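Local coordinates for protein prokaryotic transcription elongation factor GreA/GreB (Nitrosomonas europaea, PDB 2PN0) that probably binds RNA polymerase, as a Rnk-type relative of the bacterial transcript elongation factors GreA and GreB, at residues 13-18 with 78-83; 21-26 with 32-37; 109-112 with 118-121. All coordinates share one frame; numbering follows the deposited sequence. Where two conformers were deposited one is given.

Interaction 1 (13-18 with 78-83)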
ATOM      1  N   SER A  13      23.163  -7.831  -5.999  1.00 28.13           N
ATOM      2  CA  SER A  13      23.077  -9.249  -6.342  0.60 28.61           C
ATOM      3  C   SER A  13      22.237 -10.009  -5.310  1.00 28.54           C
ATOM      4  O   SER A  13      21.407 -10.849  -5.675  1.00 28.20           O
ATOM      5  CB  SER A  13      24.479  -9.854  -6.433  0.60 28.50           C
ATOM      6  OG  SER A  13      24.456 -11.114  -7.083  0.60 28.86           O
ATOM      7  N   LEU A  14      22.484  -9.707  -4.033  1.00 28.66           N
ATOM      8  CA  LEU A  14      21.782 -10.284  -2.894  1.00 28.69           C
ATOM      9  C   LEU A  14      20.294 -10.042  -2.996  1.00 27.29           C
ATOM     10  O   LEU A  14      19.499 -10.972  -2.876  1.00 27.88           O
ATOM     11  CB  LEU A  14      22.305  -9.659  -1.597  1.00 28.85           C
ATOM     12  CG  LEU A  14      21.794 -10.098  -0.217  1.00 31.57           C
ATOM     13  CD1 LEU A  14      21.660 -11.621  -0.096  1.00 35.25           C
ATOM     14  CD2 LEU A  14      22.708  -9.561   0.882  1.00 29.55           C
ATOM     15  N   ASP A  15      19.901  -8.794  -3.202  1.00 26.35           N
ATOM     16  CA  ASP A  15      18.475  -8.504  -3.322  1.00 25.09           C
ATOM     17  C   ASP A  15      17.798  -9.098  -4.549  1.00 23.21           C
ATOM     18  O   ASP A  15      16.667  -9.564  -4.441  1.00 22.93           O
ATOM     19  CB  ASP A  15      18.166  -7.023  -3.089  1.00 25.74           C
ATOM     20  CG  ASP A  15      18.607  -6.565  -1.701  1.00 26.13           C
ATOM     21  OD1 ASP A  15      18.310  -7.269  -0.694  1.00 29.11           O
ATOM     22  OD2 ASP A  15      19.277  -5.527  -1.601  1.00 26.27           O
ATOM     23  N   ALA A  16      18.488  -9.113  -5.692  1.00 21.47           N
ATOM     24  CA  ALA A  16      17.956  -9.768  -6.911  1.00 21.86           C
ATOM     25  C   ALA A  16      17.649 -11.225  -6.625  1.00 21.60           C
ATOM     26  O   ALA A  16      16.575 -11.737  -6.976  1.00 21.75           O
ATOM     27  CB  ALA A  16      18.949  -9.675  -8.088  1.00 21.74           C
ATOM     28  N   GLU A  17      18.604 -11.879  -5.977  1.00 21.66           N
ATOM     29  CA  GLU A  17      18.490 -13.298  -5.673  1.00 20.96           C
ATOM     30  C   GLU A  17      17.348 -13.583  -4.708  1.00 20.57           C
ATOM     31  O   GLU A  17      16.553 -14.499  -4.951  1.00 20.68           O
ATOM     32  CB  GLU A  17      19.790 -13.813  -5.061  1.00 22.73           C
ATOM     33  CG  GLU A  17      19.749 -15.289  -4.733  1.00 25.19           C
ATOM     34  CD  GLU A  17      21.125 -15.848  -4.404  1.00 30.24           C
ATOM     35  OE1 GLU A  17      22.149 -15.201  -4.746  1.00 32.48           O
ATOM     36  OE2 GLU A  17      21.185 -16.940  -3.804  1.00 31.33           O
ATOM     37  N   ARG A  18      17.328 -12.861  -3.584  1.00 19.94           N
ATOM     38  CA  ARG A  18      16.284 -13.022  -2.553  0.60 19.91           C
ATOM     39  C   ARG A  18      14.900 -12.752  -3.135  1.00 18.95           C
ATOM     40  O   ARG A  18      13.954 -13.510  -2.899  1.00 17.89           O
ATOM     41  CB  ARG A  18      16.515 -12.073  -1.370  0.60 19.89           C
ATOM     42  CG  ARG A  18      17.712 -12.387  -0.474  0.60 21.36           C
ATOM     43  CD  ARG A  18      17.677 -11.567   0.840  0.60 21.51           C
ATOM     44  NE  ARG A  18      16.326 -11.531   1.409  0.60 23.49           N
ATOM     45  CZ  ARG A  18      15.837 -12.422   2.264  0.60 24.44           C
ATOM     46  NH1 ARG A  18      16.594 -13.428   2.682  0.60 23.20           N
ATOM     47  NH2 ARG A  18      14.587 -12.308   2.707  0.60 25.89           N
ATOM     48  N   LEU A  78      11.369  -0.030   3.476  1.00 13.97           N
ATOM     49  CA  LEU A  78      10.968  -1.053   2.510  1.00 13.45           C
ATOM     50  C   LEU A  78      11.570  -2.368   2.955  1.00 13.93           C
ATOM     51  O   LEU A  78      12.792  -2.485   3.055  1.00 14.38           O
ATOM     52  CB  LEU A  78      11.541  -0.681   1.137  1.00 13.49           C
ATOM     53  CG  LEU A  78      11.269  -1.664   0.014  1.00 14.83           C
ATOM     54  CD1 LEU A  78       9.729  -1.897  -0.211  1.00 14.96           C
ATOM     55  CD2 LEU A  78      12.014  -1.228  -1.263  1.00 12.74           C
ATOM     56  N   VAL A  79      10.730  -3.348   3.250  1.00 13.36           N
ATOM     57  CA  VAL A  79      11.248  -4.592   3.835  1.00 13.12           C
ATOM     58  C   VAL A  79      10.725  -5.838   3.138  1.00 12.14           C
ATOM     59  O   VAL A  79       9.715  -5.808   2.414  1.00 10.14           O
ATOM     60  CB  VAL A  79      10.867  -4.698   5.342  1.00 13.37           C
ATOM     61  CG1 VAL A  79      11.541  -3.574   6.144  1.00 14.53           C
ATOM     62  CG2 VAL A  79       9.338  -4.660   5.474  1.00 13.40           C
ATOM     63  N   TYR A  80      11.417  -6.967   3.391  1.00 11.19           N
ATOM     64  CA  TYR A  80      10.869  -8.273   3.047  1.00 11.83           C
ATOM     65  C   TYR A  80       9.690  -8.612   3.965  1.00 12.43           C
ATOM     66  O   TYR A  80       9.584  -8.014   5.030  1.00 13.33           O
ATOM     67  CB  TYR A  80      11.963  -9.332   3.178  1.00 11.85           C
ATOM     68  CG  TYR A  80      13.014  -9.201   2.094  1.00 12.74           C
ATOM     69  CD1 TYR A  80      12.773  -9.673   0.796  1.00 13.55           C
ATOM     70  CD2 TYR A  80      14.240  -8.598   2.357  1.00 14.03           C
ATOM     71  CE1 TYR A  80      13.749  -9.550  -0.214  1.00 11.66           C
ATOM     72  CE2 TYR A  80      15.203  -8.461   1.361  1.00 13.36           C
ATOM     73  CZ  TYR A  80      14.953  -8.951   0.086  1.00 12.88           C
ATOM     74  OH  TYR A  80      15.915  -8.845  -0.903  1.00 12.77           O
ATOM     75  N   PRO A  81       8.785  -9.510   3.523  1.00 13.95           N
ATOM     76  CA  PRO A  81       7.617  -9.862   4.356  1.00 15.90           C
ATOM     77  C   PRO A  81       7.953 -10.192   5.823  1.00 18.05           C
ATOM     78  O   PRO A  81       7.220  -9.750   6.712  1.00 18.71           O
ATOM     79  CB  PRO A  81       6.999 -11.041   3.613  1.00 14.95           C
ATOM     80  CG  PRO A  81       7.273 -10.715   2.177  1.00 14.76           C
ATOM     81  CD  PRO A  81       8.711 -10.174   2.205  1.00 13.48           C
ATOM     82  N   LYS A  82       9.067 -10.901   6.069  1.00 20.23           N
ATOM     83  CA  LYS A  82       9.470 -11.272   7.444  1.00 22.09           C
ATOM     84  C   LYS A  82       9.560 -10.065   8.398  1.00 22.83           C
ATOM     85  O   LYS A  82       9.408 -10.223   9.616  1.00 23.75           O
ATOM     86  CB  LYS A  82      10.794 -12.042   7.437  1.00 22.33           C
ATOM     87  CG  LYS A  82      11.975 -11.270   6.908  1.00 24.67           C
ATOM     88  CD  LYS A  82      13.192 -12.188   6.725  1.00 30.05           C
ATOM     89  CE  LYS A  82      14.174 -11.622   5.707  1.00 33.25           C
ATOM     90  NZ  LYS A  82      14.746 -10.306   6.081  1.00 33.65           N
ATOM     91  N   ASP A  83       9.773  -8.863   7.848  1.00 21.68           N
ATOM     92  CA  ASP A  83      10.105  -7.717   8.688  1.00 21.96           C
ATOM     93  C   ASP A  83       9.050  -6.637   8.846  1.00 21.96           C
ATOM     94  O   ASP A  83       9.303  -5.605   9.495  1.00 22.11           O
ATOM     95  CB  ASP A  83      11.428  -7.121   8.239  1.00 21.53           C
ATOM     96  CG  ASP A  83      12.576  -8.056   8.482  1.00 23.40           C
ATOM     97  OD1 ASP A  83      12.634  -8.639   9.604  1.00 23.88           O
ATOM     98  OD2 ASP A  83      13.427  -8.205   7.583  1.00 21.09           O
TER
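Tyr80 meets Asp15 and Arg18 of the helix 13-25. Tyr80 CB lies 4.0 Å from Arg18 NH2. Its CG stands anti to the carbonyl carbon (chi1 -70°), which carries the ring to the helix. Arg18 NH2 comes to 3.5 Å from Tyr80 CG. Further out, Arg18 NE takes over above the ring and reaches Tyr80 CZ at 3.2 Å. The guanidinium is over one face of the ring, and Arg18 CZ lies 4.0 Å from the Tyr80 ring centroid. This is a cation-pi contact, but not a flat stack. The two planes are 80° apart, so the guanidinium stands on edge over the ring. The Arg18 chain bends at chi3 to get there. Arg18 was modelled in two conformers, and the contact holds for the one described. At the tip, Tyr80 OH donates to Asp15 OD1 at 2.9 Å. The oxygen is met on its anti side, somewhat out of the carboxylate plane, and lies at the edge of the ring. Arg18 CB also touches Tyr80 OH, at 3.3 Å. A phenylalanine here would probably leave Asp15 OD1 without its hydroxyl mate. Lys82 CE meets Arg18 NH2, the chains crossing at about a right angle, and its ammonium lies just beyond. Lys82 NZ forms a 2.9 Å salt bridge with Asp83 OD2, which probably eases the repulsion. Met59 and Leu19 pack on the tyrosine. The contact joins two parts of a Rnk-type protein: the first helix of the Rnk N-terminal region and the turn after strand 77-79 of the GreA/GreB C-terminal, FKBP-like region.

Interaction 2 (21-26 with 32-37)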
ATOM      1  N   ILE A  21      13.760 -15.643  -5.349  1.00 19.28           N
ATOM      2  CA  ILE A  21      13.343 -16.815  -4.564  1.00 19.01           C
ATOM      3  C   ILE A  21      11.998 -16.519  -3.903  1.00 18.52           C
ATOM      4  O   ILE A  21      11.107 -17.375  -3.850  1.00 18.46           O
ATOM      5  CB  ILE A  21      14.387 -17.189  -3.497  1.00 18.24           C
ATOM      6  CG1 ILE A  21      15.689 -17.684  -4.164  1.00 20.98           C
ATOM      7  CG2 ILE A  21      13.811 -18.251  -2.487  1.00 18.59           C
ATOM      8  CD1 ILE A  21      16.867 -17.749  -3.222  1.00 19.76           C
ATOM      9  N   LEU A  22      11.842 -15.297  -3.419  1.00 18.19           N
ATOM     10  CA  LEU A  22      10.551 -14.913  -2.833  1.00 17.62           C
ATOM     11  C   LEU A  22       9.417 -15.103  -3.835  1.00 18.44           C
ATOM     12  O   LEU A  22       8.352 -15.645  -3.503  1.00 19.71           O
ATOM     13  CB  LEU A  22      10.596 -13.461  -2.320  1.00 17.40           C
ATOM     14  CG  LEU A  22       9.307 -12.951  -1.682  1.00 15.17           C
ATOM     15  CD1 LEU A  22       8.831 -13.775  -0.459  1.00 15.28           C
ATOM     16  CD2 LEU A  22       9.412 -11.443  -1.367  1.00 16.41           C
ATOM     17  N   LEU A  23       9.614 -14.624  -5.062  1.00 18.89           N
ATOM     18  CA  LEU A  23       8.544 -14.614  -6.038  1.00 19.67           C
ATOM     19  C   LEU A  23       8.245 -16.050  -6.516  1.00 20.01           C
ATOM     20  O   LEU A  23       7.097 -16.366  -6.843  1.00 20.08           O
ATOM     21  CB  LEU A  23       8.949 -13.727  -7.212  1.00 19.78           C
ATOM     22  CG  LEU A  23       8.973 -12.240  -6.865  1.00 19.72           C
ATOM     23  CD1 LEU A  23       9.623 -11.493  -8.044  1.00 22.85           C
ATOM     24  CD2 LEU A  23       7.557 -11.740  -6.612  1.00 22.66           C
ATOM     25  N   GLU A  24       9.289 -16.885  -6.575  1.00 20.71           N
ATOM     26  CA  GLU A  24       9.172 -18.304  -6.909  0.60 21.11           C
ATOM     27  C   GLU A  24       8.399 -19.036  -5.813  1.00 21.63           C
ATOM     28  O   GLU A  24       7.591 -19.924  -6.086  1.00 22.44           O
ATOM     29  CB  GLU A  24      10.567 -18.922  -7.042  0.60 21.12           C
ATOM     30  CG  GLU A  24      11.269 -18.559  -8.346  0.60 20.41           C
ATOM     31  CD  GLU A  24      12.690 -19.085  -8.458  0.60 22.29           C
ATOM     32  OE1 GLU A  24      13.128 -19.874  -7.581  0.60 24.68           O
ATOM     33  OE2 GLU A  24      13.374 -18.706  -9.442  0.60 22.41           O
ATOM     34  N   THR A  25       8.674 -18.672  -4.560  1.00 21.09           N
ATOM     35  CA  THR A  25       8.026 -19.351  -3.439  1.00 21.74           C
ATOM     36  C   THR A  25       6.527 -19.048  -3.426  1.00 22.47           C
ATOM     37  O   THR A  25       5.702 -19.948  -3.168  1.00 21.82           O
ATOM     38  CB  THR A  25       8.681 -18.982  -2.093  1.00 21.95           C
ATOM     39  OG1 THR A  25      10.071 -19.360  -2.124  1.00 22.08           O
ATOM     40  CG2 THR A  25       7.988 -19.713  -0.939  1.00 22.14           C
ATOM     41  N   LEU A  26       6.193 -17.786  -3.713  1.00 21.95           N
ATOM     42  CA  LEU A  26       4.807 -17.325  -3.825  1.00 24.01           C
ATOM     43  C   LEU A  26       4.259 -17.467  -5.241  1.00 25.99           C
ATOM     44  O   LEU A  26       3.474 -16.634  -5.686  1.00 26.70           O
ATOM     45  CB  LEU A  26       4.711 -15.849  -3.428  1.00 23.16           C
ATOM     46  CG  LEU A  26       5.030 -15.590  -1.944  1.00 24.06           C
ATOM     47  CD1 LEU A  26       4.985 -14.134  -1.597  1.00 25.41           C
ATOM     48  CD2 LEU A  26       4.098 -16.433  -1.030  1.00 24.45           C
ATOM     49  N   PRO A  32      -1.191  -7.402  -6.440  1.00 16.71           N
ATOM     50  CA  PRO A  32      -1.292  -6.320  -7.431  1.00 16.42           C
ATOM     51  C   PRO A  32       0.077  -5.818  -7.870  1.00 16.17           C
ATOM     52  O   PRO A  32       0.962  -5.615  -7.035  1.00 17.25           O
ATOM     53  CB  PRO A  32      -2.050  -5.219  -6.679  1.00 16.58           C
ATOM     54  CG  PRO A  32      -1.899  -5.572  -5.174  1.00 17.21           C
ATOM     55  CD  PRO A  32      -1.855  -7.076  -5.157  1.00 16.17           C
ATOM     56  N   GLY A  33       0.262  -5.648  -9.174  1.00 15.59           N
ATOM     57  CA  GLY A  33       1.540  -5.130  -9.684  1.00 16.38           C
ATOM     58  C   GLY A  33       2.634  -6.189  -9.790  1.00 14.86           C
ATOM     59  O   GLY A  33       3.785  -5.864 -10.155  1.00 14.23           O
ATOM     60  N   ARG A  34       2.311  -7.458  -9.525  1.00 15.29           N
ATOM     61  CA  ARG A  34       3.345  -8.507  -9.593  1.00 15.48           C
ATOM     62  C   ARG A  34       4.009  -8.564 -10.946  1.00 15.08           C
ATOM     63  O   ARG A  34       5.255  -8.620 -11.041  1.00 15.68           O
ATOM     64  CB  ARG A  34       2.745  -9.876  -9.284  1.00 15.22           C
ATOM     65  CG  ARG A  34       3.723 -11.034  -9.480  1.00 15.56           C
ATOM     66  CD  ARG A  34       3.098 -12.356  -9.099  1.00 18.59           C
ATOM     67  NE  ARG A  34       4.126 -13.372  -9.246  1.00 22.29           N
ATOM     68  CZ  ARG A  34       4.536 -14.224  -8.305  1.00 25.03           C
ATOM     69  NH1 ARG A  34       3.945 -14.274  -7.113  1.00 23.29           N
ATOM     70  NH2 ARG A  34       5.523 -15.073  -8.598  1.00 24.24           N
ATOM     71  N   ASP A  35       3.183  -8.557 -12.006  1.00 14.03           N
ATOM     72  CA  ASP A  35       3.708  -8.658 -13.381  1.00 15.05           C
ATOM     73  C   ASP A  35       4.710  -7.530 -13.617  1.00 14.81           C
ATOM     74  O   ASP A  35       5.753  -7.727 -14.254  1.00 14.41           O
ATOM     75  CB  ASP A  35       2.589  -8.575 -14.428  1.00 14.88           C
ATOM     76  CG  ASP A  35       1.664  -9.783 -14.405  1.00 18.35           C
ATOM     77  OD1 ASP A  35       2.002 -10.791 -13.773  1.00 20.78           O
ATOM     78  OD2 ASP A  35       0.609  -9.735 -15.061  1.00 22.39           O
ATOM     79  N   ASP A  36       4.402  -6.360 -13.070  1.00 14.47           N
ATOM     80  CA  ASP A  36       5.200  -5.148 -13.306  1.00 15.32           C
ATOM     81  C   ASP A  36       6.503  -5.171 -12.506  1.00 15.29           C
ATOM     82  O   ASP A  36       7.555  -4.776 -13.018  1.00 16.33           O
ATOM     83  CB  ASP A  36       4.361  -3.917 -12.922  1.00 15.61           C
ATOM     84  CG  ASP A  36       3.005  -3.915 -13.625  1.00 16.12           C
ATOM     85  OD1 ASP A  36       2.957  -3.687 -14.857  1.00 16.29           O
ATOM     86  OD2 ASP A  36       1.984  -4.090 -12.925  1.00 17.90           O
ATOM     87  N   LEU A  37       6.427  -5.660 -11.274  1.00 15.74           N
ATOM     88  CA  LEU A  37       7.613  -5.824 -10.441  1.00 15.83           C
ATOM     89  C   LEU A  37       8.517  -6.898 -11.059  1.00 16.29           C
ATOM     90  O   LEU A  37       9.725  -6.699 -11.165  1.00 16.21           O
ATOM     91  CB  LEU A  37       7.211  -6.231  -9.032  1.00 15.06           C
ATOM     92  CG  LEU A  37       8.395  -6.502  -8.076  1.00 15.34           C
ATOM     93  CD1 LEU A  37       9.264  -5.242  -7.829  1.00 15.79           C
ATOM     94  CD2 LEU A  37       7.895  -7.099  -6.769  1.00 18.37           C
TER
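Arg34 NH2 donates to Leu23 O at 2.7 Å, the shorter of the two hydrogen bonds between 21-26 and 32-37. The N-H...O angle is 152°. The other terminal nitrogen, Arg34 NH1, donates to Leu26 O at 2.8 Å. This bond is more bent, at 132°. Both donors sit above the planes of the carbonyls they reach, and each oxygen is tilted from the guanidinium plane. The guanidinium therefore holds two backbone oxygens three residues apart, where helix 13-25 ends. Leu26 is the first residue to leave helical backbone angles. The Arg34 chain reaches the first helix fully extended, with CG anti to its own N (chi1 174°) and no bend up to NE. Leu23 adds an apolar cover: its CD2 lies over the centre of one guanidinium face. Leu23 CB also approaches Arg34 NH2, at 3.9 Å. Two more partners fix the group. Glu38 makes a salt bridge with Arg34 NE, and Asn29 O of the connecting loop takes a further bond from NH1. The positive charge at the C-terminal end of the helix is likely to be favoured by the carbonyls that point there. The second subunit packs nearby, with its Ser87 on Leu26 and its Pro115 on Leu37. Two helices joined by a short loop, with an arginine of the second tied to the end of the first, form a helical hairpin in the Rnk N-terminal region.

Interaction 3 (109-112 with 118-121)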
ATOM      1  N   GLU A 109       8.852  11.788  -7.002  1.00 14.40           N
ATOM      2  CA  GLU A 109       7.523  11.989  -6.403  1.00 15.95           C
ATOM      3  C   GLU A 109       6.573  10.833  -6.744  1.00 16.02           C
ATOM      4  O   GLU A 109       6.590  10.294  -7.863  1.00 15.95           O
ATOM      5  CB  GLU A 109       6.957  13.362  -6.844  1.00 15.47           C
ATOM      6  CG  GLU A 109       7.766  14.514  -6.191  1.00 17.32           C
ATOM      7  CD  GLU A 109       7.409  15.935  -6.677  1.00 19.76           C
ATOM      8  OE1 GLU A 109       6.676  16.106  -7.675  1.00 19.22           O
ATOM      9  OE2 GLU A 109       7.873  16.874  -5.988  1.00 24.44           O
ATOM     10  N   ILE A 110       5.756  10.432  -5.774  1.00 14.79           N
ATOM     11  CA  ILE A 110       4.737   9.423  -6.067  1.00 14.54           C
ATOM     12  C   ILE A 110       3.516   9.862  -5.312  1.00 12.80           C
ATOM     13  O   ILE A 110       3.580  10.794  -4.496  1.00 14.12           O
ATOM     14  CB  ILE A 110       5.146   7.969  -5.654  1.00 15.07           C
ATOM     15  CG1 ILE A 110       5.597   7.905  -4.203  1.00 14.33           C
ATOM     16  CG2 ILE A 110       6.210   7.409  -6.629  1.00 17.22           C
ATOM     17  CD1 ILE A 110       5.887   6.383  -3.781  1.00 18.33           C
ATOM     18  N   GLU A 111       2.408   9.198  -5.575  1.00 12.65           N
ATOM     19  CA  GLU A 111       1.179   9.562  -4.906  1.00 12.15           C
ATOM     20  C   GLU A 111       0.313   8.318  -4.674  1.00 12.51           C
ATOM     21  O   GLU A 111       0.427   7.302  -5.396  1.00 12.87           O
ATOM     22  CB  GLU A 111       0.425  10.657  -5.705  1.00 13.03           C
ATOM     23  CG  GLU A 111      -0.103  10.189  -7.023  1.00 14.15           C
ATOM     24  CD  GLU A 111      -0.654  11.332  -7.875  1.00 12.20           C
ATOM     25  OE1 GLU A 111      -0.208  12.517  -7.754  1.00 15.77           O
ATOM     26  OE2 GLU A 111      -1.515  10.996  -8.681  1.00 15.38           O
ATOM     27  N   TRP A 112      -0.543   8.391  -3.669  1.00 11.80           N
ATOM     28  CA  TRP A 112      -1.448   7.286  -3.425  1.00 11.39           C
ATOM     29  C   TRP A 112      -2.719   7.831  -2.818  1.00 12.18           C
ATOM     30  O   TRP A 112      -2.790   9.034  -2.479  1.00 11.20           O
ATOM     31  CB  TRP A 112      -0.789   6.173  -2.614  1.00 11.75           C
ATOM     32  CG  TRP A 112      -0.328   6.515  -1.217  1.00 11.77           C
ATOM     33  CD1 TRP A 112      -1.123   6.622  -0.077  1.00 14.46           C
ATOM     34  CD2 TRP A 112       1.021   6.769  -0.793  1.00 14.08           C
ATOM     35  NE1 TRP A 112      -0.313   6.926   1.021  1.00 14.74           N
ATOM     36  CE2 TRP A 112       0.990   6.997   0.608  1.00 14.00           C
ATOM     37  CE3 TRP A 112       2.263   6.790  -1.458  1.00 12.64           C
ATOM     38  CZ2 TRP A 112       2.170   7.274   1.374  1.00 12.60           C
ATOM     39  CZ3 TRP A 112       3.464   7.053  -0.676  1.00 14.68           C
ATOM     40  CH2 TRP A 112       3.386   7.269   0.708  1.00 12.80           C
ATOM     41  N   GLY A 118      -9.259  11.972  -2.968  1.00 15.77           N
ATOM     42  CA  GLY A 118      -8.087  12.818  -3.253  1.00 13.66           C
ATOM     43  C   GLY A 118      -6.817  11.980  -3.316  1.00 15.33           C
ATOM     44  O   GLY A 118      -6.865  10.722  -3.177  1.00 15.37           O
ATOM     45  N   VAL A 119      -5.695  12.652  -3.532  1.00 13.43           N
ATOM     46  CA  VAL A 119      -4.429  11.960  -3.545  1.00 14.04           C
ATOM     47  C   VAL A 119      -3.479  12.598  -2.564  1.00 14.01           C
ATOM     48  O   VAL A 119      -3.513  13.836  -2.345  1.00 14.27           O
ATOM     49  CB  VAL A 119      -3.756  11.898  -4.930  1.00 15.29           C
ATOM     50  CG1 VAL A 119      -4.601  11.071  -5.888  1.00 17.34           C
ATOM     51  CG2 VAL A 119      -3.548  13.291  -5.482  1.00 15.31           C
ATOM     52  N   LEU A 120      -2.673  11.747  -1.952  1.00 11.90           N
ATOM     53  CA  LEU A 120      -1.562  12.191  -1.144  1.00 12.85           C
ATOM     54  C   LEU A 120      -0.372  12.161  -2.079  1.00 12.80           C
ATOM     55  O   LEU A 120       0.060  11.088  -2.522  1.00 12.46           O
ATOM     56  CB  LEU A 120      -1.326  11.225   0.010  1.00 12.19           C
ATOM     57  CG  LEU A 120      -0.114  11.604   0.860  1.00 14.66           C
ATOM     58  CD1 LEU A 120      -0.375  12.968   1.556  1.00 18.64           C
ATOM     59  CD2 LEU A 120       0.142  10.534   1.858  1.00 16.74           C
ATOM     60  N   ARG A 121       0.173  13.332  -2.387  1.00 13.88           N
ATOM     61  CA  ARG A 121       1.363  13.390  -3.235  1.00 13.46           C
ATOM     62  C   ARG A 121       2.623  13.742  -2.392  1.00 13.90           C
ATOM     63  O   ARG A 121       2.635  14.755  -1.668  1.00 15.24           O
ATOM     64  CB  ARG A 121       1.198  14.423  -4.362  1.00 13.68           C
ATOM     65  CG  ARG A 121       2.392  14.399  -5.356  1.00 13.11           C
ATOM     66  CD  ARG A 121       2.050  15.223  -6.608  1.00 14.25           C
ATOM     67  NE  ARG A 121       3.126  15.209  -7.596  1.00 16.07           N
ATOM     68  CZ  ARG A 121       3.394  14.202  -8.434  1.00 18.76           C
ATOM     69  NH1 ARG A 121       2.670  13.078  -8.426  1.00 17.46           N
ATOM     70  NH2 ARG A 121       4.442  14.309  -9.264  1.00 19.77           N
TER
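Glu109 opens the strand pair with a salt bridge to Arg121. Glu109 OE1 receives Arg121 NH2 at 3.3 Å, a long bond. The carboxylate and guanidinium planes are nearly perpendicular, and Glu109 CB lies over one guanidinium face. Glu109 OE2 has a stronger partner in Arg123. Ile110 comes next. Its side chain turns away from strand 119-121 and packs on Val122, while Ile110 O comes 3.6 Å from Arg121 CA. Glu111 faces Arg121 in an antiparallel non-hydrogen-bonded pair. Glu111 OE1 takes Arg121 NH1 at 3.0 Å, from above the carboxylate plane. The Arg121 chain is extended from CG to NE (CG anti to N, chi1 -174°), which lets its guanidinium reach both glutamates. Glu111 CA also makes a CA-H...O contact with Leu120 O, and its carboxylate brushes the methyls of Val119. Trp112 and Leu120 form the hydrogen-bonded pair. Trp112 N gives to Leu120 O at 3.0 Å, and Leu120 N gives to Trp112 O at 2.8 Å, almost straight. On this face the two side chains run side by side, and Leu120 CD2 touches Trp112 NE1 at 3.7 Å. Val97 and Phe74 pack on the indole, as does Pro96 of the second subunit, whose Pro32 touches Leu120. The chemistry divides this beta hairpin in two. One face carries a salt-bridge network of Glu109, Glu111 and Arg121, two acids sharing one arginine. The other is largely apolar. The charged face probably suits the partly exposed side of the hairpin, while the Trp112-Leu120 face suits burial against the second subunit.

Interactions 1 and 2 both use helix 13-25, and they touch where Pro81 CD packs on Leu22 CD2. Interaction 3 lies on the opposite side of the chain's centre from interaction 1, about 25 Å away between centres. Interaction 2 is the buried one, whereas 1 and 3 are only partly buried. Each contact has an arginine at work, in three ways. In interaction 1 it stands over an aromatic ring between the two family regions. In interaction 2 it binds backbone carbonyls within the N-terminal one. In interaction 3 it pairs with carboxylates on a hairpin also held by backbone bonds. The second subunit reaches all three.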